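Local coordinates for putative enoyl-CoA hydratase/isomerase (Mycobacterium abscessus, PDB 4MI2), which probably isomerises the ring-epoxide of phenylacetyl-CoA during phenylacetate breakdown, as a member of the crotonase (enoyl-CoA hydratase/isomerase) family, at the interface of chains A and B. Numbering follows the deposited sequence. Chains: chain A/B, Putative enoyl-CoA hydratase/isomerase.

Contact 1: the interface of chains A and B. Residues chain A 233-234, 236-237, 240; chain B 89-90, 94, 148.
A:Leu233 and B:Asn94 run alongside one another with their ends pointing opposite ways where helix 229-244 of chain A meets helix 87-102 of chain B, an interface that probably belongs to a trimer, as is common in the crotonase family. In van der Waals packing, CB of A:Leu233 lies 3.6 Å from CG of B:Asn94, and the leucine's CD2 branch rests against the amide oxygen OD1. One turn on, A:Ala237 is small enough to let two partner side chains reach the helix. Its CB sits 3.6 Å above the plane of the B:Arg90 guanidinium, over the centre, and the bend of the arginine chain at chi3 (-85°) helps bring that flat face round. CG1 of B:Val89, turned towards the same alanine by a chi1 of -180° that sets it anti to the valine's own N, touches CA at 3.7 Å.

Polar links are modest. The amide ND2 of B:Asn94 gives a weak hydrogen bond of 3.1 Å to the backbone O of A:Leu233, and the backbone N of B:Ala148 gives another weak one to OE1 of A:Gln240. Asparagine suits its place because its two amide atoms serve different partners. A:Glu234 and B:Arg90 carry opposite charges but their charged atoms do not touch, so any attraction is probably long-range. Water 1 joins the chains, lying 2.8 Å from the carboxylate OE1 of A:Glu236 and 2.9 Å from OD1 of B:Asn94.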
# COMPACT_ATOMS: atom_id res chain seq x y z
N LEU A 233 -15.53 -0.51 -11.40
CA LEU A 233 -16.03 0.11 -12.63
C LEU A 233 -17.52 0.42 -12.57
O LEU A 233 -17.95 1.49 -13.02
CB LEU A 233 -15.72 -0.79 -13.82
CG LEU A 233 -14.23 -0.99 -14.12
CD1 LEU A 233 -14.06 -1.98 -15.26
CD2 LEU A 233 -13.57 0.34 -14.45
N GLU A 234 -18.31 -0.50 -12.01
CA GLU A 234 -19.76 -0.30 -11.83
C GLU A 234 -20.04 0.90 -10.91
O GLU A 234 -20.82 1.78 -11.26
CB GLU A 234 -20.43 -1.58 -11.30
CG GLU A 234 -20.59 -2.64 -12.39
CD GLU A 234 -21.33 -3.90 -11.94
OE1 GLU A 234 -20.72 -4.79 -11.26
OE2 GLU A 234 -22.53 -4.04 -12.31
N GLU A 236 -18.01 3.39 -10.16
CA GLU A 236 -17.54 4.59 -10.85
C GLU A 236 -18.59 5.10 -11.84
O GLU A 236 -18.96 6.27 -11.81
CB GLU A 236 -16.21 4.33 -11.57
CG GLU A 236 -15.02 4.26 -10.62
CD GLU A 236 -13.70 3.93 -11.30
OE1 GLU A 236 -13.69 3.50 -12.49
OE2 GLU A 236 -12.66 4.11 -10.63
N ALA A 237 -19.09 4.20 -12.68
CA ALA A 237 -20.11 4.55 -13.68
C ALA A 237 -21.34 5.21 -13.08
O ALA A 237 -21.85 6.19 -13.63
CB ALA A 237 -20.53 3.31 -14.47
N GLN A 240 -20.44 8.68 -11.62
CA GLN A 240 -20.26 9.62 -12.73
C GLN A 240 -21.60 10.01 -13.34
O GLN A 240 -21.80 11.15 -13.73
CB GLN A 240 -19.33 9.05 -13.81
CG GLN A 240 -17.90 8.80 -13.38
CD GLN A 240 -17.11 10.06 -13.08
OE1 GLN A 240 -17.39 10.77 -12.12
NE2 GLN A 240 -16.09 10.33 -13.87
N VAL B 89 -19.20 5.87 -19.90
CA VAL B 89 -18.39 5.17 -18.89
C VAL B 89 -18.74 3.68 -18.91
O VAL B 89 -17.85 2.82 -18.92
CB VAL B 89 -18.59 5.74 -17.46
CG1 VAL B 89 -17.74 4.97 -16.46
CG2 VAL B 89 -18.22 7.22 -17.41
N ARG B 90 -20.03 3.39 -18.95
CA ARG B 90 -20.52 2.02 -18.92
C ARG B 90 -20.39 1.35 -20.30
O ARG B 90 -20.01 0.18 -20.40
CB ARG B 90 -21.98 2.04 -18.46
CG ARG B 90 -22.34 0.95 -17.47
CD ARG B 90 -23.80 1.05 -17.07
NE ARG B 90 -24.04 2.00 -15.98
CZ ARG B 90 -23.85 1.73 -14.69
NH1 ARG B 90 -24.13 2.65 -13.78
NH2 ARG B 90 -23.38 0.55 -14.30
N ASN B 94 -15.60 1.23 -19.39
CA ASN B 94 -15.59 -0.00 -18.62
C ASN B 94 -15.11 -1.22 -19.44
O ASN B 94 -14.19 -1.91 -19.00
CB ASN B 94 -16.94 -0.22 -17.91
CG ASN B 94 -17.13 0.73 -16.72
OD1 ASN B 94 -16.25 1.54 -16.42
ND2 ASN B 94 -18.26 0.61 -16.02
N ALA B 148 -14.59 10.09 -10.63
CA ALA B 148 -13.58 9.15 -11.13
C ALA B 148 -14.20 8.11 -12.04
O ALA B 148 -15.35 7.70 -11.82
CB ALA B 148 -12.89 8.44 -9.98
O HOH W 1 -15.08 3.75 -14.92

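Contact 2: the interface of chains A and B. Residues chain A 106, 213-214, 217; chain B 142, 147, 169-170.
A:Phe214 and A:Val217, three residues apart with helical phi/psi values on helix 211-224, project together towards B:Leu170 near the end of helix 162-171, B:Thr142 in the 3-10 helix 142-144 and the loop residue B:Ala147. This is an apolar patch between two subunits of the crotonase fold, whose members commonly assemble as trimers.

A:Val217 sends its two methyls in different directions. At chi1 81° its CG1 is flanked by both the backbone N and the carbonyl carbon and meets CD2 of B:Leu170 at 3.7 Å, while CG2, anti to N, rests over the face of the B:Phe169 ring, 4.0 Å from its centroid, in a CH-pi contact, and also touches the backbone O of B:Ala147. A beta-branched residue suits the place, since both methyls start close to the helix and diverge at once. Behind them, CB of A:Val217 packs on the methyl CB of B:Ala147 at 3.7 Å, a closeness that the small alanine side chain permits.

The same CD2 of B:Leu170 also reaches CD2 of A:Phe214 at 3.7 Å, so one leucine methyl is shared by both helix residues. The phenyl side chain runs obliquely to the leucine and stands roughly perpendicular to B:Thr142. Its CE2 approaches CB of B:Thr142 at 3.8 Å and the backbone O of B:Leu170 at 3.4 Å. Threonine offers carbon to the ring while its hydroxyl OG1 turns to its own chain, donating a 2.6 Å hydrogen bond to the backbone O of B:Phe169; the C=O...OG1 angle is 179°, so the donor meets the carbonyl oxygen head-on. That bond ties the 3-10 helix to helix 162-171 and should help hold both surfaces in register against A:Phe214.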
# COMPACT_ATOMS: atom_id res chain seq x y z
N PRO A 106 -15.04 16.67 2.65
CA PRO A 106 -13.63 16.60 2.99
C PRO A 106 -13.29 17.07 4.42
O PRO A 106 -13.85 18.06 4.91
CB PRO A 106 -12.97 17.49 1.94
CG PRO A 106 -13.92 17.50 0.80
CD PRO A 106 -15.27 17.50 1.45
N ALA A 213 -19.23 16.14 -5.85
CA ALA A 213 -18.12 15.44 -6.52
C ALA A 213 -17.10 14.94 -5.51
O ALA A 213 -16.59 13.82 -5.62
CB ALA A 213 -17.46 16.32 -7.56
N PHE A 214 -16.81 15.78 -4.51
CA PHE A 214 -15.86 15.42 -3.45
C PHE A 214 -16.39 14.26 -2.59
O PHE A 214 -15.65 13.33 -2.27
CB PHE A 214 -15.54 16.62 -2.56
CG PHE A 214 -14.75 17.71 -3.23
CD1 PHE A 214 -14.91 19.02 -2.85
CD2 PHE A 214 -13.81 17.41 -4.23
CE1 PHE A 214 -14.17 20.03 -3.44
CE2 PHE A 214 -13.07 18.41 -4.83
CZ PHE A 214 -13.24 19.72 -4.43
N VAL A 217 -16.25 10.96 -4.79
CA VAL A 217 -14.91 10.42 -5.01
C VAL A 217 -14.29 9.88 -3.70
O VAL A 217 -13.64 8.84 -3.71
CB VAL A 217 -13.98 11.42 -5.73
CG1 VAL A 217 -13.40 12.45 -4.77
CG2 VAL A 217 -12.85 10.68 -6.42
N THR B 142 -12.57 16.13 -10.68
CA THR B 142 -13.23 17.02 -9.72
C THR B 142 -13.11 18.46 -10.16
O THR B 142 -13.96 19.28 -9.83
CB THR B 142 -12.70 16.86 -8.28
OG1 THR B 142 -11.31 17.18 -8.23
CG2 THR B 142 -12.92 15.44 -7.76
N ALA B 147 -16.19 12.71 -10.46
CA ALA B 147 -15.45 12.03 -9.40
C ALA B 147 -14.28 11.18 -9.94
O ALA B 147 -13.12 11.53 -9.72
CB ALA B 147 -16.39 11.19 -8.56
N PHE B 169 -6.94 13.74 -6.24
CA PHE B 169 -8.36 13.78 -6.56
C PHE B 169 -9.04 15.02 -5.98
O PHE B 169 -9.77 15.71 -6.69
CB PHE B 169 -9.10 12.53 -6.05
CG PHE B 169 -9.13 11.40 -7.04
CD1 PHE B 169 -9.88 11.50 -8.21
CD2 PHE B 169 -8.46 10.21 -6.79
CE1 PHE B 169 -9.93 10.46 -9.12
CE2 PHE B 169 -8.51 9.17 -7.69
CZ PHE B 169 -9.24 9.29 -8.86
N LEU B 170 -8.79 15.30 -4.69
CA LEU B 170 -9.50 16.38 -4.00
C LEU B 170 -8.94 17.80 -4.29
O LEU B 170 -9.71 18.74 -4.43
CB LEU B 170 -9.54 16.13 -2.49
CG LEU B 170 -10.30 14.93 -1.96
CD1 LEU B 170 -10.32 14.99 -0.44
CD2 LEU B 170 -11.73 14.85 -2.49

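Contact 1 and contact 2 are centred about 15 Å apart, measured between the centres of their C-alpha atoms, and have no residue in common. They probably belong to one continuous surface: chain A supplies two successive helices, 211-224 to contact 2 and 229-244 to contact 1, while on chain B the neighbouring loop residues B:Ala147 and B:Ala148 serve contact 2 and contact 1 respectively. One chain B loop thus meets two chain A helices. With three copies in the deposited assembly, this surface probably helps join successive subunits of a trimer, the usual building block of crotonase-family oligomers.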